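Side-chain contacts in epsin-1 (Saccharomyces cerevisiae, PDB 5LOZ), which binds membranes rich in phosphatidylinositol 3,5- and 4,5-bisphosphate through its ENTH domain and is required for endocytosis and for actin localization: residues M45-L50 with L86-T91; K62-I67 with K114-L119; L80-N85 with A118-D123. All coordinates share one frame; numbering follows the deposited sequence. Where two conformers were deposited one is given.

Interaction 1. Residues M45-L50 with L86-T91; sequences MLDKRL and LYIIKT
A chi1 of -178° in Ile88 swings CG1 away from the residue's own amide nitrogen and lays the ethyl arm against Leu50, while CG2, set between the backbone N and the carbonyl carbon, turns to the methyl end of the same leucine. The pair joins helices 36-50 and 86-91 of the ENTH domain, an alpha-alpha superhelix. The two segments run 34° apart with their axes 10.9 Å from each other, and at this spacing the contact is made by large aliphatic side chains, Leu50 and Ile88. Ile88 CG1 lies 4.0 Å from Leu50 CB, and Ile88 CG2 4.1 Å from Leu50 CD2, so both branches of the isoleucine rest on one leucine. The ethyl tip also comes up to the backbone: CD1 of Ile88 sits 3.9 Å from the carbonyl O of Leu50. An alanine here is likely to open a gap beside Leu50 CB and CD2, leaving the leucine with little more than Ile89 to meet on this helix. Leu50 is the more deeply buried partner, since helix 57-73 covers it too. Its CD2 methyl approaches Ile89 CG1 at 4.3 Å. At the polar margin, the carboxylate of Asp47 merely brushes the isoleucine, OD1 lying 4.3 Å from Ile88 CG2.

Interaction 2. Residues K62-I67 with K114-L119; sequences KALTVI and KELTAL
The backbones of helices 57-73 and 106-121 come to 7.7 Å of each other at Leu64 CA and Leu116 CA, and the contact is made by side chains. Leu116 reaches over from helix 106-121, its CB directed at the facing helix. Its CG is anti to the backbone N (chi1 -178°), which carries the forked end toward helix 57-73. There the CD2 methyl settles between two side chains one helical turn apart: it is 3.8 Å from Leu64 CD2 and 3.7 Å from Ile67 CG2. The other branch, CD1, leans on the isoleucine as well, 4.0 Å from Ile67 CG2. Leu116 thus meets Ile67 at about a right angle, both its methyls bearing on the short branch of the isoleucine, whereas Leu64 touches it by a single methyl and at a slant. In Ile67, CG2 is the branch that lies anti to the backbone N; it faces Leu116, and CG1 goes off in another direction. A branched leucine suits this place because one methyl can reach both neighbours while the second adds contact on Ile67, and no hydrogen bond is needed where every touching residue is buried and apolar. This is interior packing of the all-helical ENTH domain. Leu50 of helix 36-50 packs against both Leu64 and Ile67, while Leu116 continues onto Ile71 farther along helix 57-73 and onto Ile89 of helix 86-91, placing the contact where four helices converge.

Interaction 3. Residues L80-N85 with A118-D123; sequences LWCREN and ALLSDD
The carbonyl O of Leu120 is gripped by both terminal nitrogens of Arg83, which reaches over from helix 76-84 to the last turn of helix 106-121. NH1 gives the shorter and straighter bond, 2.8 Å to Leu120 O with an N-H...O angle of 160°; NH2 lies 3.2 Å from the same oxygen and bends more, at 136°. The oxygen sits in the guanidinium plane, end-on between the two N-H groups, although NH2 alone comes in on a carbonyl lone pair, NH1 being tilted out of the carbonyl plane. The arginine can span the distance because its chain is extended from CG to NE. A water joins in at the guanidinium edge: it accepts from Arg83 NH2 at 3.0 Å, donates to Leu119 O at 3.1 Å, and gives a weak bond to Leu120 O.

A leucine suits this place for its branched apolar end, which meets Cys82 and the guanidinium face; the carbonyl that Arg83 holds is backbone, which any residue would offer. The CD1 methyl of Leu120 packs 3.8 Å from Cys82 CB, a small side chain buried against Ile67 and Ile71 of helix 57-73, and CD2 lies over one face of the Arg83 guanidinium, toward the rim. Beyond the helix end, Asp123 OD2 stands 4.4 Å from Arg83 NH2, too far and too oblique for a salt bridge, where the opposite charges may still attract weakly. A cation held at the C-terminal end of a helix, where carbonyl oxygens gather partial negative charge, would probably be stabilised by the helix dipole, which is consistent with a favourable pairing of Arg83 with the end of helix 106-121.

Overall arrangement
All three contacts belong to one helical superhelix, and interaction 2 is its deepest: every touching residue there is buried and aliphatic. Interaction 1 is also apolar but runs from a buried leucine to a partly exposed isoleucine with a carboxylate at its margin. Interaction 3, farthest from the centre of the chain, keeps Cys82 and Leu120 buried, while its polar side, with exposed Arg83 and Asp123, lies at the surface and uses hydrogen bonds from a guanidinium to a backbone carbonyl. Interactions 2 and 3 share helix 106-121. Side chains knit the sites together: Ile67 CD1 lies 4.0 Å from Trp81 CZ3, linking interactions 2 and 3, and Leu86 CD2 lies 4.0 Å from Leu120 CD1, linking 1 and 3.

Interaction 1. Residues M45-L50 with L86-T91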
# COMPACT_ATOMS: atom_id res chain seq x y z
N MET A 45 7.42 -1.82 -6.91
CA MET A 45 6.27 -2.62 -7.36
C MET A 45 4.95 -1.98 -6.89
O MET A 45 4.00 -1.90 -7.63
CB MET A 45 6.37 -4.06 -6.84
CG MET A 45 5.19 -4.98 -7.31
SD MET A 45 4.97 -5.07 -9.15
CE MET A 45 6.66 -5.09 -9.62
N LEU A 46 4.93 -1.50 -5.65
CA LEU A 46 3.78 -0.78 -5.11
C LEU A 46 3.45 0.45 -5.93
O LEU A 46 2.29 0.73 -6.20
CB LEU A 46 4.05 -0.42 -3.61
CG LEU A 46 3.37 -1.11 -2.43
CD1 LEU A 46 2.71 -2.47 -2.72
CD2 LEU A 46 4.23 -1.09 -1.16
N ASP A 47 4.47 1.18 -6.38
CA ASP A 47 4.25 2.32 -7.24
C ASP A 47 3.64 1.94 -8.59
O ASP A 47 2.72 2.60 -9.06
CB ASP A 47 5.56 3.11 -7.49
CG ASP A 47 5.31 4.46 -8.22
OD1 ASP A 47 4.32 5.20 -7.88
OD2 ASP A 47 6.11 4.80 -9.11
N LYS A 48 4.17 0.88 -9.20
CA LYS A 48 3.57 0.33 -10.42
C LYS A 48 2.11 -0.06 -10.25
O LYS A 48 1.30 0.21 -11.10
CB LYS A 48 4.38 -0.87 -10.94
CG LYS A 48 5.71 -0.47 -11.56
CD LYS A 48 6.68 -1.62 -11.62
CE LYS A 48 7.96 -1.22 -12.34
NZ LYS A 48 9.04 -2.19 -12.01
N ARG A 49 1.78 -0.73 -9.16
CA ARG A 49 0.42 -1.22 -8.94
C ARG A 49 -0.56 -0.03 -8.81
O ARG A 49 -1.64 -0.04 -9.38
CB ARG A 49 0.34 -2.11 -7.69
CG ARG A 49 1.03 -3.44 -7.76
CD ARG A 49 0.42 -4.34 -8.79
NE ARG A 49 0.62 -5.74 -8.52
CZ ARG A 49 0.65 -6.71 -9.41
NH1 ARG A 49 0.56 -6.46 -10.71
NH2 ARG A 49 0.80 -7.96 -9.00
N LEU A 50 -0.14 0.99 -8.06
CA LEU A 50 -0.92 2.22 -7.84
C LEU A 50 -1.26 2.94 -9.12
O LEU A 50 -2.27 3.62 -9.21
CB LEU A 50 -0.10 3.19 -6.96
CG LEU A 50 -0.52 3.57 -5.56
CD1 LEU A 50 -1.54 2.66 -5.02
CD2 LEU A 50 0.75 3.81 -4.60
N LEU A 86 3.42 11.40 -2.64
CA LEU A 86 2.05 11.54 -2.14
C LEU A 86 1.04 11.77 -3.28
O LEU A 86 -0.15 11.48 -3.12
CB LEU A 86 1.96 12.70 -1.15
CG LEU A 86 1.16 12.59 0.16
CD1 LEU A 86 0.58 13.99 0.50
CD2 LEU A 86 0.10 11.54 0.14
N TYR A 87 1.50 12.33 -4.40
CA TYR A 87 0.60 12.77 -5.47
C TYR A 87 -0.27 11.64 -5.97
O TYR A 87 -1.44 11.82 -6.10
CB TYR A 87 1.34 13.38 -6.65
CG TYR A 87 0.41 13.93 -7.73
CD1 TYR A 87 0.14 13.20 -8.87
CD2 TYR A 87 -0.25 15.14 -7.56
CE1 TYR A 87 -0.74 13.68 -9.86
CE2 TYR A 87 -1.14 15.64 -8.55
CZ TYR A 87 -1.37 14.89 -9.69
OH TYR A 87 -2.20 15.38 -10.65
N ILE A 88 0.32 10.48 -6.26
CA ILE A 88 -0.47 9.36 -6.79
C ILE A 88 -1.51 8.91 -5.76
O ILE A 88 -2.68 8.66 -6.08
CB ILE A 88 0.40 8.15 -7.21
CG1 ILE A 88 -0.50 7.04 -7.81
CG2 ILE A 88 1.23 7.58 -6.03
CD1 ILE A 88 -1.50 7.46 -8.90
N ILE A 89 -1.11 8.94 -4.50
CA ILE A 89 -2.05 8.56 -3.46
C ILE A 89 -3.21 9.54 -3.38
O ILE A 89 -4.41 9.15 -3.31
CB ILE A 89 -1.33 8.39 -2.10
CG1 ILE A 89 -0.29 7.24 -2.20
CG2 ILE A 89 -2.37 8.10 -0.99
CD1 ILE A 89 0.65 7.10 -0.96
N LYS A 90 -2.88 10.83 -3.36
CA LYS A 90 -3.88 11.87 -3.22
C LYS A 90 -4.85 11.82 -4.40
O LYS A 90 -6.03 11.85 -4.17
CB LYS A 90 -3.25 13.26 -3.04
CG LYS A 90 -3.04 14.03 -4.32
CD LYS A 90 -4.20 14.94 -4.62
CE LYS A 90 -3.72 16.26 -5.20
NZ LYS A 90 -4.41 17.40 -4.55
N THR A 91 -4.37 11.59 -5.63
CA THR A 91 -5.29 11.59 -6.78
C THR A 91 -6.30 10.44 -6.69
O THR A 91 -7.42 10.54 -7.21
CB THR A 91 -4.61 11.60 -8.15
OG1 THR A 91 -3.94 10.35 -8.39
CG2 THR A 91 -3.63 12.73 -8.24

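Interaction 2. Residues K62-I67 with K114-L119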
# COMPACT_ATOMS: atom_id res chain seq x y z
N LYS A 62 -5.18 -3.01 -3.26
CA LYS A 62 -4.34 -3.86 -2.42
C LYS A 62 -2.97 -3.19 -2.13
O LYS A 62 -2.45 -3.30 -1.02
CB LYS A 62 -4.15 -5.22 -3.06
CG LYS A 62 -5.45 -5.99 -3.21
CD LYS A 62 -5.27 -7.25 -4.01
CE LYS A 62 -4.75 -8.40 -3.15
NZ LYS A 62 -4.69 -9.68 -3.93
N ALA A 63 -2.44 -2.48 -3.11
CA ALA A 63 -1.24 -1.69 -2.95
C ALA A 63 -1.45 -0.67 -1.82
O ALA A 63 -0.58 -0.52 -0.94
CB ALA A 63 -0.87 -1.00 -4.22
N LEU A 64 -2.61 -0.02 -1.80
CA LEU A 64 -2.92 0.96 -0.77
C LEU A 64 -3.04 0.32 0.57
O LEU A 64 -2.61 0.92 1.59
CB LEU A 64 -4.21 1.72 -1.13
CG LEU A 64 -4.17 2.72 -2.30
CD1 LEU A 64 -5.60 3.16 -2.69
CD2 LEU A 64 -3.28 3.95 -1.97
N THR A 65 -3.58 -0.90 0.63
CA THR A 65 -3.64 -1.70 1.88
C THR A 65 -2.25 -2.05 2.39
O THR A 65 -1.97 -1.95 3.59
CB THR A 65 -4.45 -3.01 1.70
OG1 THR A 65 -5.77 -2.68 1.25
CG2 THR A 65 -4.55 -3.78 2.97
N VAL A 66 -1.38 -2.48 1.48
CA VAL A 66 -0.01 -2.74 1.82
C VAL A 66 0.66 -1.46 2.34
O VAL A 66 1.30 -1.49 3.41
CB VAL A 66 0.77 -3.33 0.63
CG1 VAL A 66 2.21 -3.47 0.94
CG2 VAL A 66 0.15 -4.67 0.22
N ILE A 67 0.50 -0.34 1.61
CA ILE A 67 1.12 0.92 2.06
C ILE A 67 0.67 1.35 3.48
O ILE A 67 1.46 1.81 4.30
CB ILE A 67 0.97 2.05 1.05
CG1 ILE A 67 1.63 1.68 -0.27
CG2 ILE A 67 1.55 3.38 1.63
CD1 ILE A 67 1.35 2.60 -1.39
N LYS A 114 -8.16 7.81 1.02
CA LYS A 114 -8.55 8.90 1.96
C LYS A 114 -8.05 8.57 3.37
O LYS A 114 -7.61 9.48 4.09
CB LYS A 114 -10.05 9.10 1.98
CG LYS A 114 -10.62 9.76 0.72
CD LYS A 114 -12.11 9.79 0.75
CE LYS A 114 -12.72 10.02 -0.63
NZ LYS A 114 -14.26 10.13 -0.63
N GLU A 115 -8.09 7.28 3.77
CA GLU A 115 -7.55 6.88 5.06
C GLU A 115 -6.07 7.12 5.14
O GLU A 115 -5.54 7.64 6.15
CB GLU A 115 -7.85 5.39 5.34
CG GLU A 115 -9.29 5.12 5.67
CD GLU A 115 -9.58 3.64 5.87
OE1 GLU A 115 -8.93 2.79 5.17
OE2 GLU A 115 -10.46 3.34 6.69
N LEU A 116 -5.37 6.77 4.09
CA LEU A 116 -3.89 6.86 4.09
C LEU A 116 -3.43 8.32 4.17
O LEU A 116 -2.58 8.65 5.02
CB LEU A 116 -3.33 6.15 2.87
CG LEU A 116 -1.86 6.02 2.61
CD1 LEU A 116 -1.08 5.51 3.83
CD2 LEU A 116 -1.72 5.08 1.35
N THR A 117 -4.04 9.19 3.37
CA THR A 117 -3.71 10.61 3.41
C THR A 117 -4.13 11.31 4.69
O THR A 117 -3.39 12.19 5.21
CB THR A 117 -4.29 11.39 2.17
OG1 THR A 117 -5.72 11.34 2.20
CG2 THR A 117 -3.80 10.77 0.86
N ALA A 118 -5.28 10.93 5.24
CA ALA A 118 -5.68 11.43 6.54
C ALA A 118 -4.65 11.02 7.62
O ALA A 118 -4.24 11.88 8.47
CB ALA A 118 -7.07 10.93 6.94
N LEU A 119 -4.23 9.75 7.61
CA LEU A 119 -3.25 9.29 8.55
C LEU A 119 -1.91 10.03 8.40
O LEU A 119 -1.27 10.38 9.40
CB LEU A 119 -3.06 7.79 8.47
CG LEU A 119 -2.07 7.15 9.46
CD1 LEU A 119 -2.46 7.49 10.94
CD2 LEU A 119 -1.98 5.58 9.28

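Interaction 3. Residues L80-N85 with A118-D123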
# COMPACT_ATOMS: atom_id res chain seq x y z
N LEU A 80 8.64 8.01 4.68
CA LEU A 80 9.39 8.92 3.79
C LEU A 80 8.95 8.78 2.36
O LEU A 80 8.68 9.78 1.69
CB LEU A 80 10.91 8.68 3.88
CG LEU A 80 11.72 9.52 4.88
CD1 LEU A 80 10.89 10.04 6.05
CD2 LEU A 80 12.98 8.72 5.36
N TRP A 81 8.91 7.54 1.88
CA TRP A 81 8.53 7.27 0.52
C TRP A 81 7.13 7.87 0.19
O TRP A 81 6.99 8.60 -0.78
CB TRP A 81 8.53 5.79 0.24
CG TRP A 81 8.21 5.43 -1.17
CD1 TRP A 81 9.11 5.28 -2.20
CD2 TRP A 81 6.92 5.18 -1.73
NE1 TRP A 81 8.45 4.95 -3.35
CE2 TRP A 81 7.10 4.89 -3.10
CE3 TRP A 81 5.62 5.19 -1.21
CZ2 TRP A 81 6.03 4.58 -3.96
CZ3 TRP A 81 4.54 4.89 -2.07
CH2 TRP A 81 4.76 4.59 -3.41
N CYS A 82 6.13 7.56 1.01
CA CYS A 82 4.80 8.12 0.87
C CYS A 82 4.80 9.63 0.72
O CYS A 82 4.07 10.16 -0.11
CB CYS A 82 3.90 7.74 2.05
SG CYS A 82 3.34 6.10 2.03
N ARG A 83 5.57 10.33 1.56
CA ARG A 83 5.58 11.79 1.49
C ARG A 83 6.22 12.28 0.19
O ARG A 83 5.73 13.23 -0.44
CB ARG A 83 6.24 12.43 2.71
CG ARG A 83 5.58 12.06 4.00
CD ARG A 83 5.91 13.05 5.10
NE ARG A 83 5.43 12.54 6.40
CZ ARG A 83 4.16 12.56 6.79
NH1 ARG A 83 3.23 13.11 6.03
NH2 ARG A 83 3.83 12.05 7.97
N GLU A 84 7.26 11.60 -0.26
CA GLU A 84 7.86 11.94 -1.54
C GLU A 84 6.96 11.59 -2.72
O GLU A 84 7.03 12.24 -3.76
CB GLU A 84 9.23 11.25 -1.72
CG GLU A 84 10.39 12.00 -1.17
CD GLU A 84 10.51 13.39 -1.79
OE1 GLU A 84 10.85 13.51 -2.98
OE2 GLU A 84 10.23 14.37 -1.08
N ASN A 85 6.12 10.57 -2.58
CA ASN A 85 5.25 10.15 -3.69
C ASN A 85 3.76 10.33 -3.37
O ASN A 85 2.94 9.51 -3.75
CB ASN A 85 5.51 8.69 -3.99
CG ASN A 85 6.85 8.48 -4.63
OD1 ASN A 85 7.01 8.67 -5.84
ND2 ASN A 85 7.84 8.08 -3.83
N ALA A 118 -5.28 10.93 5.24
CA ALA A 118 -5.68 11.43 6.54
C ALA A 118 -4.65 11.02 7.62
O ALA A 118 -4.24 11.88 8.47
CB ALA A 118 -7.07 10.93 6.94
N LEU A 119 -4.23 9.75 7.61
CA LEU A 119 -3.25 9.29 8.55
C LEU A 119 -1.91 10.03 8.40
O LEU A 119 -1.27 10.38 9.40
CB LEU A 119 -3.06 7.79 8.47
CG LEU A 119 -2.07 7.15 9.46
CD1 LEU A 119 -2.46 7.49 10.94
CD2 LEU A 119 -1.98 5.58 9.28
N LEU A 120 -1.49 10.22 7.16
CA LEU A 120 -0.25 10.93 6.86
C LEU A 120 -0.26 12.41 7.25
O LEU A 120 0.81 13.01 7.44
CB LEU A 120 0.12 10.80 5.37
CG LEU A 120 0.60 9.41 4.94
CD1 LEU A 120 0.69 9.32 3.40
CD2 LEU A 120 1.99 9.12 5.61
N SER A 121 -1.44 12.98 7.38
CA SER A 121 -1.61 14.34 7.88
C SER A 121 -1.66 14.40 9.40
O SER A 121 -1.40 15.46 9.99
CB SER A 121 -2.85 15.00 7.28
OG SER A 121 -2.67 15.32 5.90
N ASP A 122 -1.98 13.28 10.04
CA ASP A 122 -2.21 13.22 11.46
C ASP A 122 -0.98 12.67 12.17
O ASP A 122 -0.96 11.50 12.61
CB ASP A 122 -3.47 12.37 11.73
CG ASP A 122 -4.01 12.52 13.18
OD1 ASP A 122 -3.30 13.01 14.08
OD2 ASP A 122 -5.14 12.10 13.41
N ASP A 123 0.05 13.52 12.31
CA ASP A 123 1.30 13.08 12.91
C ASP A 123 1.10 12.53 14.32
O ASP A 123 1.74 11.58 14.73
CB ASP A 123 2.33 14.23 12.98
CG ASP A 123 2.75 14.71 11.62
OD1 ASP A 123 1.88 15.04 10.80
OD2 ASP A 123 3.94 14.82 11.41
O HOH W 1 1.52 11.62 9.76